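PDB 3UGV: enolase from alpha proteobacterium BAL199, which binds magnesium and, as a member of the mandelate racemase/muconate lactonizing branch of the enolase superfamily, probably works through an enolate intermediate stabilised by that metal. Local coordinates for residues V224-L230 and I250-Y256; T239-D243 and L265-T271; G152-V158 and A334-V339. All blocks are in the same frame, centred on the assembly; numbering follows the deposited sequence.

Contact 1. Residues V224-L230 and I250-Y256; sequences VDFNQGL and IEEPVVY. With MG (magnesium ion), chain B.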
loop_
_atom_site.group_PDB
_atom_site.type_symbol
_atom_site.label_atom_id
_atom_site.label_comp_id
_atom_site.label_asym_id
_atom_site.label_seq_id
_atom_site.Cartn_x
_atom_site.Cartn_y
_atom_site.Cartn_z
ATOM N N VAL F 224 -3.555 27.568 16.815
ATOM C CA VAL F 224 -3.819 28.459 15.706
ATOM C C VAL F 224 -4.875 27.863 14.784
ATOM O O VAL F 224 -4.802 26.689 14.417
ATOM C CB VAL F 224 -2.520 28.790 14.950
ATOM C CG1 VAL F 224 -2.776 29.000 13.454
ATOM C CG2 VAL F 224 -1.843 30.003 15.584
ATOM N N ASP F 225 -5.862 28.677 14.431
ATOM C CA ASP F 225 -6.954 28.241 13.567
ATOM C C ASP F 225 -7.059 29.125 12.334
ATOM O O ASP F 225 -7.177 30.351 12.451
ATOM C CB ASP F 225 -8.279 28.299 14.325
ATOM C CG ASP F 225 -9.384 27.489 13.642
ATOM O OD1 ASP F 225 -9.345 27.273 12.400
ATOM O OD2 ASP F 225 -10.291 27.058 14.364
ATOM N N PHE F 226 -7.027 28.504 11.155
ATOM C CA PHE F 226 -7.132 29.251 9.904
ATOM C C PHE F 226 -8.555 29.282 9.390
ATOM O O PHE F 226 -8.847 29.978 8.433
ATOM C CB PHE F 226 -6.255 28.630 8.831
ATOM C CG PHE F 226 -4.806 28.965 8.954
ATOM C CD1 PHE F 226 -4.309 30.138 8.420
ATOM C CD2 PHE F 226 -3.928 28.088 9.572
ATOM C CE1 PHE F 226 -2.958 30.449 8.510
ATOM C CE2 PHE F 226 -2.572 28.393 9.674
ATOM C CZ PHE F 226 -2.094 29.576 9.147
ATOM N N ASN F 227 -9.430 28.498 10.008
ATOM C CA ASN F 227 -10.821 28.416 9.581
ATOM C C ASN F 227 -11.015 28.137 8.097
ATOM O O ASN F 227 -11.828 28.788 7.458
ATOM C CB ASN F 227 -11.583 29.685 9.975
ATOM C CG ASN F 227 -11.824 29.765 11.471
ATOM O OD1 ASN F 227 -12.614 29.001 12.018
ATOM N ND2 ASN F 227 -11.129 30.682 12.142
ATOM N N GLN F 228 -10.271 27.171 7.561
ATOM C CA GLN F 228 -10.441 26.728 6.183
ATOM C C GLN F 228 -10.161 27.840 5.175
ATOM O O GLN F 228 -10.608 27.755 4.040
ATOM C CB GLN F 228 -11.881 26.246 5.962
ATOM C CG GLN F 228 -12.305 25.115 6.851
ATOM C CD GLN F 228 -13.727 24.665 6.551
ATOM O OE1 GLN F 228 -14.026 24.209 5.446
ATOM N NE2 GLN F 228 -14.617 24.809 7.532
ATOM N N GLY F 229 -9.442 28.885 5.576
ATOM C CA GLY F 229 -9.300 30.057 4.720
ATOM C C GLY F 229 -8.294 29.976 3.584
ATOM O O GLY F 229 -8.190 30.902 2.773
ATOM N N LEU F 230 -7.539 28.883 3.514
ATOM C CA LEU F 230 -6.447 28.807 2.549
ATOM C C LEU F 230 -6.724 27.751 1.507
ATOM O O LEU F 230 -7.429 26.784 1.772
ATOM C CB LEU F 230 -5.131 28.480 3.250
ATOM C CG LEU F 230 -4.794 29.306 4.486
ATOM C CD1 LEU F 230 -3.436 28.888 5.003
ATOM C CD2 LEU F 230 -4.804 30.792 4.149
ATOM N N ILE F 250 -1.907 23.447 14.634
ATOM C CA ILE F 250 -2.442 24.223 13.521
ATOM C C ILE F 250 -3.767 23.601 13.053
ATOM O O ILE F 250 -3.840 22.398 12.749
ATOM C CB ILE F 250 -1.450 24.248 12.356
ATOM C CG1 ILE F 250 -0.149 24.927 12.787
ATOM C CG2 ILE F 250 -2.044 24.942 11.138
ATOM C CD1 ILE F 250 0.987 24.650 11.824
ATOM N N GLU F 251 -4.807 24.424 12.979
ATOM C CA GLU F 251 -6.160 23.915 12.791
ATOM C C GLU F 251 -6.741 24.308 11.442
ATOM O O GLU F 251 -6.668 25.476 11.058
ATOM C CB GLU F 251 -7.051 24.432 13.921
ATOM C CG GLU F 251 -8.414 23.804 14.024
ATOM C CD GLU F 251 -9.194 24.347 15.219
ATOM O OE1 GLU F 251 -8.599 24.506 16.321
ATOM O OE2 GLU F 251 -10.397 24.630 15.052
ATOM N N GLU F 252 -7.288 23.307 10.742
ATOM C CA GLU F 252 -8.042 23.452 9.475
ATOM C C GLU F 252 -7.536 24.516 8.509
ATOM O O GLU F 252 -8.214 25.528 8.267
ATOM C CB GLU F 252 -9.535 23.678 9.750
ATOM C CG GLU F 252 -10.259 22.444 10.266
ATOM C CD GLU F 252 -11.773 22.616 10.334
ATOM O OE1 GLU F 252 -12.244 23.730 10.673
ATOM O OE2 GLU F 252 -12.491 21.623 10.053
ATOM N N PRO F 253 -6.342 24.307 7.950
ATOM C CA PRO F 253 -5.869 25.349 7.032
ATOM C C PRO F 253 -6.675 25.412 5.731
ATOM O O PRO F 253 -6.762 26.482 5.150
ATOM C CB PRO F 253 -4.412 24.942 6.748
ATOM C CG PRO F 253 -4.280 23.531 7.246
ATOM C CD PRO F 253 -5.291 23.349 8.320
ATOM N N VAL F 254 -7.239 24.288 5.286
ATOM C CA VAL F 254 -7.940 24.229 4.002
ATOM C C VAL F 254 -9.339 23.677 4.185
ATOM O O VAL F 254 -9.718 23.313 5.292
ATOM C CB VAL F 254 -7.187 23.368 2.949
ATOM C CG1 VAL F 254 -5.777 23.887 2.746
ATOM C CG2 VAL F 254 -7.169 21.894 3.350
ATOM N N VAL F 255 -10.111 23.638 3.104
ATOM C CA VAL F 255 -11.510 23.221 3.181
ATOM C C VAL F 255 -11.648 21.787 3.717
ATOM O O VAL F 255 -10.915 20.883 3.329
ATOM C CB VAL F 255 -12.232 23.370 1.826
ATOM C CG1 VAL F 255 -11.644 22.415 0.811
ATOM C CG2 VAL F 255 -13.711 23.109 2.003
ATOM N N TYR F 256 -12.614 21.592 4.606
ATOM C CA TYR F 256 -12.599 20.460 5.525
ATOM C C TYR F 256 -12.660 19.073 4.923
ATOM O O TYR F 256 -12.242 18.121 5.578
ATOM C CB TYR F 256 -13.685 20.610 6.602
ATOM C CG TYR F 256 -15.141 20.376 6.159
ATOM C CD1 TYR F 256 -15.632 19.083 5.918
ATOM C CD2 TYR F 256 -16.034 21.444 6.052
ATOM C CE1 TYR F 256 -16.975 18.869 5.558
ATOM C CE2 TYR F 256 -17.378 21.242 5.694
ATOM C CZ TYR F 256 -17.839 19.962 5.447
ATOM O OH TYR F 256 -19.162 19.786 5.092
HETATM MG MG MG B . -11.827 25.833 14.579
HETATM O O HOH W 1 -13.238 27.135 13.765
HETATM O O HOH W 2 -9.180 24.988 0.664
HETATM O O HOH W 3 -12.777 26.419 16.359
HETATM O O HOH W 4 -11.286 25.471 12.567
#
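Asp225 and Glu251 share a magnesium ion where two neighbouring parallel strands end, an arrangement characteristic of the enolase superfamily barrel. Asp225 OD2 binds the metal at 2.0 Å and Glu251 OE2 at 1.9 Å, so two acceptor oxygens lie close together; the cation probably offsets their repulsion. The two carboxylates are turned 46° against each other; Glu277 and three waters complete the six ligands. Second oxygens fix the rotation of both groups. Asp225 OD1 takes the N-H of Asn227, 2.7 Å away, on its anti side but well out of the carboxylate plane, an Asx turn, while Glu251 OE1 is held by Lys194 and Trp249.

The strand pairing, Glu251 N to Val224 O and Phe226 N to Glu251 O, carries on beyond the sheet: Gln228 N, within the type I' turn from Phe226 to Gly229, gives to Glu252 O, and Leu230 N, just past it, to Pro253 O. On the far side from the metal, Ile250 CG2 touches the edge of the Phe226 ring at CE2, 3.8 Å away.

Gln228 reaches across to the other segment. Its CB and CG run past the carbonyl oxygen of Val254, with CG 3.5 Å from Val254 O. CG lies anti to the carbonyl carbon (chi1 -59°), and the extended chain carries CD to the edge of the Tyr256 ring. At the tip, OE1 accepts Tyr256 N at 3.1 Å, the donor standing 53° above the amide's carbonyl plane, and NE2 comes 3.9 Å from Tyr256 CD2.

Tyr256 OH accepts a hydrogen bond from Tyr120 N of the second subunit. Behind the strands, Ile242 of helix 232-242 packs on Phe226 and Ile250, and Tyr262 and Leu265 of helix 259-268 pack on Pro253.

Contact 2. Residues T239-D243 and L265-T271; sequences TRQID and LRHDLKT. With MG (magnesium ion), chain X; NI (nickel (II) ion), chain Y.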
loop_
_atom_site.group_PDB
_atom_site.type_symbol
_atom_site.label_atom_id
_atom_site.label_comp_id
_atom_site.label_asym_id
_atom_site.label_seq_id
_atom_site.Cartn_x
_atom_site.Cartn_y
_atom_site.Cartn_z
ATOM N N THR F 239 1.680 27.369 6.322
ATOM C CA THR F 239 1.908 26.474 7.451
ATOM C C THR F 239 3.407 26.203 7.602
ATOM O O THR F 239 3.905 26.075 8.702
ATOM C CB THR F 239 1.133 25.143 7.371
ATOM O OG1 THR F 239 1.577 24.403 6.235
ATOM C CG2 THR F 239 -0.399 25.379 7.319
ATOM N N ARG F 240 4.123 26.114 6.493
ATOM C CA ARG F 240 5.551 25.901 6.589
ATOM C C ARG F 240 6.212 27.072 7.353
ATOM O O ARG F 240 7.121 26.872 8.162
ATOM C CB ARG F 240 6.150 25.733 5.200
ATOM C CG ARG F 240 7.663 25.612 5.209
ATOM C CD ARG F 240 8.208 25.633 3.790
ATOM N NE ARG F 240 9.649 25.446 3.764
ATOM C CZ ARG F 240 10.373 25.371 2.654
ATOM N NH1 ARG F 240 9.801 25.451 1.457
ATOM N NH2 ARG F 240 11.676 25.199 2.747
ATOM N N GLN F 241 5.724 28.285 7.116
ATOM C CA GLN F 241 6.323 29.470 7.714
ATOM C C GLN F 241 6.185 29.451 9.216
ATOM O O GLN F 241 7.012 30.025 9.910
ATOM C CB GLN F 241 5.658 30.745 7.215
ATOM C CG GLN F 241 6.038 31.203 5.846
ATOM C CD GLN F 241 5.350 32.512 5.522
ATOM O OE1 GLN F 241 5.274 33.403 6.370
ATOM N NE2 GLN F 241 4.811 32.623 4.309
ATOM N N ILE F 242 5.130 28.814 9.719
ATOM C CA ILE F 242 4.889 28.801 11.161
ATOM C C ILE F 242 5.224 27.493 11.852
ATOM O O ILE F 242 5.023 27.363 13.076
ATOM C CB ILE F 242 3.435 29.155 11.521
ATOM C CG1 ILE F 242 2.459 28.234 10.793
ATOM C CG2 ILE F 242 3.134 30.613 11.214
ATOM C CD1 ILE F 242 1.008 28.538 11.136
ATOM N N ASP F 243 5.738 26.531 11.089
ATOM C CA ASP F 243 5.966 25.194 11.639
ATOM C C ASP F 243 7.037 25.184 12.727
ATOM O O ASP F 243 7.098 24.261 13.525
ATOM C CB ASP F 243 6.318 24.199 10.539
ATOM C CG ASP F 243 6.078 22.760 10.967
ATOM O OD1 ASP F 243 5.164 22.535 11.774
ATOM O OD2 ASP F 243 6.790 21.855 10.494
ATOM N N LEU F 265 -0.180 17.900 4.095
ATOM C CA LEU F 265 0.183 18.894 5.106
ATOM C C LEU F 265 0.656 18.228 6.394
ATOM O O LEU F 265 1.612 18.674 7.028
ATOM C CB LEU F 265 -1.031 19.770 5.415
ATOM C CG LEU F 265 -1.435 20.704 4.284
ATOM C CD1 LEU F 265 -2.722 21.425 4.612
ATOM C CD2 LEU F 265 -0.283 21.688 4.045
ATOM N N ARG F 266 -0.027 17.162 6.786
ATOM C CA ARG F 266 0.294 16.479 8.036
ATOM C C ARG F 266 1.691 15.878 7.919
ATOM O O ARG F 266 2.484 15.909 8.858
ATOM C CB ARG F 266 -0.736 15.388 8.307
ATOM C CG ARG F 266 -0.566 14.657 9.638
ATOM C CD ARG F 266 -0.848 13.189 9.421
ATOM N NE ARG F 266 -0.906 12.446 10.657
ATOM C CZ ARG F 266 -1.030 11.129 10.707
ATOM N NH1 ARG F 266 -1.081 10.437 9.579
ATOM N NH2 ARG F 266 -1.094 10.512 11.880
ATOM N N HIS F 267 2.002 15.368 6.735
ATOM C CA HIS F 267 3.307 14.792 6.491
ATOM C C HIS F 267 4.401 15.843 6.545
ATOM O O HIS F 267 5.414 15.642 7.215
ATOM C CB HIS F 267 3.359 14.071 5.146
ATOM C CG HIS F 267 4.742 13.659 4.753
ATOM N ND1 HIS F 267 5.585 14.478 4.027
ATOM C CD2 HIS F 267 5.443 12.528 5.011
ATOM C CE1 HIS F 267 6.740 13.862 3.841
ATOM N NE2 HIS F 267 6.680 12.676 4.427
ATOM N N ASP F 268 4.192 16.958 5.845
ATOM C CA ASP F 268 5.198 18.016 5.779
ATOM C C ASP F 268 5.401 18.768 7.102
ATOM O O ASP F 268 6.490 19.252 7.384
ATOM C CB ASP F 268 4.870 19.030 4.676
ATOM C CG ASP F 268 5.139 18.492 3.277
ATOM O OD1 ASP F 268 5.734 17.391 3.153
ATOM O OD2 ASP F 268 4.764 19.178 2.299
ATOM N N LEU F 269 4.352 18.886 7.903
ATOM C CA LEU F 269 4.441 19.704 9.115
ATOM C C LEU F 269 4.866 18.847 10.285
ATOM O O LEU F 269 4.325 17.763 10.492
ATOM C CB LEU F 269 3.077 20.311 9.458
ATOM C CG LEU F 269 2.492 21.367 8.519
ATOM C CD1 LEU F 269 1.023 21.602 8.871
ATOM C CD2 LEU F 269 3.307 22.676 8.602
ATOM N N LYS F 270 5.813 19.342 11.066
ATOM C CA LYS F 270 6.175 18.690 12.324
ATOM C C LYS F 270 5.156 19.002 13.412
ATOM O O LYS F 270 4.877 18.169 14.266
ATOM C CB LYS F 270 7.569 19.129 12.760
ATOM C CG LYS F 270 8.622 18.067 12.629
ATOM C CD LYS F 270 8.737 17.545 11.227
ATOM C CE LYS F 270 9.907 16.582 11.147
ATOM N NZ LYS F 270 11.139 17.194 11.755
ATOM N N THR F 271 4.599 20.210 13.373
ATOM C CA THR F 271 3.582 20.642 14.336
ATOM C C THR F 271 2.306 19.811 14.138
ATOM O O THR F 271 1.936 19.515 13.016
ATOM C CB THR F 271 3.292 22.156 14.161
ATOM O OG1 THR F 271 4.490 22.904 14.442
ATOM C CG2 THR F 271 2.169 22.629 15.071
HETATM MG MG MG X . 3.311 16.040 10.794
HETATM NI NI NI Y . 8.736 11.387 4.987
HETATM O O HOH W 5 4.615 25.672 15.347
HETATM O O HOH W 6 7.182 22.075 7.512
HETATM O O HOH W 7 4.795 14.783 10.106
HETATM O O HOH W 8 4.330 15.831 12.597
HETATM O O HOH W 9 1.718 17.052 11.640
HETATM O O HOH W 10 2.256 14.328 11.220
#
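Asp243 grips two successive backbone N-H groups of the chain that leaves helix 259-268. Its OD2 accepts Lys270 N at 2.8 Å and its OD1 accepts Thr271 N at 2.9 Å, each through the syn lone pair, so the carboxylate lies like a fork across the two amides. CG anti to the backbone nitrogen (chi1 -160°) swings the group toward them. OD1 takes a second bond, from Thr271 OG1 at 2.8 Å, coming from above the carboxylate plane, and water 6 links OD2 to Asp268 O. Water 5 similarly joins Ile242 O to Thr271 OG1.

Van der Waals packing comes from Leu269. Its CD2 lies against the end of helix 232-242, 3.4 Å from Thr239 OG1 and 3.6 Å from Asp243 CG, its side chain crossing that of Thr239 at about a right angle. Thr239 OG1 itself bonds back to Ala235 O.

Metals occupy the other side of the 265-271 segment. A magnesium ion takes Arg266 O at 2.1 Å and Leu269 O at 2.0 Å, with four waters, where the helix ends. His267 NE2 binds nickel at 2.5 Å together with His267 of three other subunits, and its ND1 gives to Asp268 OD1.

Arg240 of the third subunit bonds to Asp243 O, bringing the subunit interface to this turn. Within the chain, the contact ties together the C-terminal ends of helices 232-242 and 259-268, successive outer helices of the superfamily's beta/alpha barrel, beside strand 249-251, whose Ile250 lies against both Ile242 and Thr271.

Contact 3. Residues G152-V158 and A334-V339; sequences GGTPGSV and AHVMRV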
loop_
_atom_site.group_PDB
_atom_site.type_symbol
_atom_site.label_atom_id
_atom_site.label_comp_id
_atom_site.label_asym_id
_atom_site.label_seq_id
_atom_site.Cartn_x
_atom_site.Cartn_y
_atom_site.Cartn_z
ATOM N N GLY F 152 -20.459 7.062 33.418
ATOM C CA GLY F 152 -19.462 6.205 34.034
ATOM C C GLY F 152 -18.294 6.940 34.664
ATOM O O GLY F 152 -17.316 6.316 35.084
ATOM N N GLY F 153 -18.388 8.264 34.735
ATOM C CA GLY F 153 -17.321 9.046 35.321
ATOM C C GLY F 153 -17.836 9.787 36.519
ATOM O O GLY F 153 -18.830 9.362 37.110
ATOM N N THR F 154 -17.163 10.887 36.867
ATOM C CA THR F 154 -17.592 11.789 37.943
ATOM C C THR F 154 -17.244 13.243 37.623
ATOM O O THR F 154 -16.303 13.515 36.864
ATOM C CB THR F 154 -16.904 11.472 39.281
ATOM O OG1 THR F 154 -15.517 11.823 39.189
ATOM C CG2 THR F 154 -17.048 10.006 39.642
ATOM N N PRO F 155 -17.997 14.186 38.218
ATOM C CA PRO F 155 -17.728 15.624 38.097
ATOM C C PRO F 155 -16.307 15.980 38.536
ATOM O O PRO F 155 -15.774 15.386 39.472
ATOM C CB PRO F 155 -18.745 16.247 39.061
ATOM C CG PRO F 155 -19.844 15.246 39.140
ATOM C CD PRO F 155 -19.179 13.913 39.051
ATOM N N GLY F 156 -15.700 16.950 37.864
ATOM C CA GLY F 156 -14.350 17.358 38.196
ATOM C C GLY F 156 -13.818 18.388 37.223
ATOM O O GLY F 156 -14.580 19.013 36.486
ATOM N N SER F 157 -12.500 18.542 37.216
ATOM C CA SER F 157 -11.825 19.559 36.420
ATOM C C SER F 157 -11.467 19.057 35.021
ATOM O O SER F 157 -11.106 17.895 34.844
ATOM C CB SER F 157 -10.550 20.028 37.137
ATOM O OG SER F 157 -10.845 21.061 38.056
ATOM N N VAL F 158 -11.572 19.946 34.038
ATOM C CA VAL F 158 -11.162 19.647 32.671
ATOM C C VAL F 158 -10.351 20.823 32.149
ATOM O O VAL F 158 -10.851 21.952 32.112
ATOM C CB VAL F 158 -12.357 19.447 31.738
ATOM C CG1 VAL F 158 -11.880 18.887 30.386
ATOM C CG2 VAL F 158 -13.385 18.530 32.371
ATOM N N ALA F 334 -17.482 19.454 28.756
ATOM C CA ALA F 334 -16.813 19.082 29.999
ATOM C C ALA F 334 -17.312 17.730 30.536
ATOM O O ALA F 334 -16.520 16.923 31.049
ATOM C CB ALA F 334 -16.945 20.192 31.044
ATOM N N HIS F 335 -18.611 17.469 30.393
ATOM C CA HIS F 335 -19.164 16.192 30.852
ATOM C C HIS F 335 -18.539 14.991 30.147
ATOM O O HIS F 335 -18.025 14.099 30.816
ATOM C CB HIS F 335 -20.694 16.158 30.742
ATOM C CG HIS F 335 -21.392 16.824 31.888
ATOM N ND1 HIS F 335 -21.700 16.163 33.060
ATOM C CD2 HIS F 335 -21.835 18.094 32.045
ATOM C CE1 HIS F 335 -22.305 16.996 33.887
ATOM N NE2 HIS F 335 -22.398 18.174 33.296
ATOM N N VAL F 336 -18.562 14.974 28.809
ATOM C CA VAL F 336 -18.046 13.812 28.072
ATOM C C VAL F 336 -16.530 13.714 28.141
ATOM O O VAL F 336 -15.982 12.617 28.053
ATOM C CB VAL F 336 -18.484 13.765 26.574
ATOM C CG1 VAL F 336 -19.983 13.657 26.458
ATOM C CG2 VAL F 336 -17.974 14.986 25.819
ATOM N N MET F 337 -15.849 14.850 28.296
ATOM C CA MET F 337 -14.382 14.827 28.429
ATOM C C MET F 337 -13.953 14.101 29.692
ATOM O O MET F 337 -12.848 13.554 29.755
ATOM C CB MET F 337 -13.770 16.235 28.389
ATOM C CG MET F 337 -13.816 16.883 27.021
ATOM S SD MET F 337 -12.585 16.184 25.914
ATOM C CE MET F 337 -11.136 17.124 26.414
ATOM N N ARG F 338 -14.836 14.091 30.690
ATOM C CA ARG F 338 -14.585 13.378 31.944
ATOM C C ARG F 338 -14.538 11.866 31.741
ATOM O O ARG F 338 -13.952 11.159 32.547
ATOM C CB ARG F 338 -15.637 13.731 33.006
ATOM C CG ARG F 338 -15.520 15.147 33.575
ATOM C CD ARG F 338 -14.242 15.340 34.381
ATOM N NE ARG F 338 -14.161 14.412 35.506
ATOM C CZ ARG F 338 -13.176 14.403 36.409
ATOM N NH1 ARG F 338 -12.179 15.276 36.331
ATOM N NH2 ARG F 338 -13.187 13.520 37.401
ATOM N N VAL F 339 -15.151 11.369 30.672
ATOM C CA VAL F 339 -15.099 9.934 30.394
ATOM C C VAL F 339 -14.483 9.633 29.038
ATOM O O VAL F 339 -14.639 8.532 28.521
ATOM C CB VAL F 339 -16.483 9.292 30.441
ATOM C CG1 VAL F 339 -17.077 9.456 31.823
ATOM C CG2 VAL F 339 -17.392 9.920 29.386
#
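Between Gly153 and Val339, whose CA atoms are 5.5 Å apart, and Val158 and Ala334, the 152-158 segment arches over the last turn of helix 330-337, leaving its own helix through a Schellman motif at Gly152 and entering strand 157-162 of a mixed sheet.

Arg338 fills the arch. With CG anti to the carbonyl carbon (chi1 -71°) and bends at chi2 and chi3, the chain curls so that NE gives to Thr154 O at 2.7 Å, head-on to the carbonyl, while NH1 reaches Ser157 O at 3.2 Å in the guanidinium plane. Gly156 CA lies over one face of that group. NH2 adds a weak bond to Thr154 OG1, which itself bonds Glu106 of the sixth subunit. Putting a leucine here would probably leave the carbonyls of Thr154 and Ser157 without these donors and set the arch freer to shift.

Below, Val158 lays its methyls on the helix, CG1 meeting Met337 CB at 3.8 Å and CG2 passing alongside the Arg338 chain. At the opposite end of the arch, Val339 CG1 presses to 3.4 Å from Gly153 N, where a CB on Gly153 would clash with it.

Overall arrangement
Contacts 1 and 2 are buried neighbours built from the same run of barrel elements, and they touch where Leu265 CD1 lies 3.7 Å from Pro253 CG. Contact 1 takes the strand ends and holds the carboxylate-bound magnesium; contact 2 takes the helix ends outside them, where magnesium is bound through backbone carbonyls and nickel joins subunits. Contact 3 is partly buried, across the chain's centre, with its own centre about 29 Å from that of contact 1, and has no metal. There an arginine gives to carbonyls, the reverse of contact 2, where a carboxylate accepts backbone N-H groups, while contact 1 relies largely on backbone pairing and metal bonds.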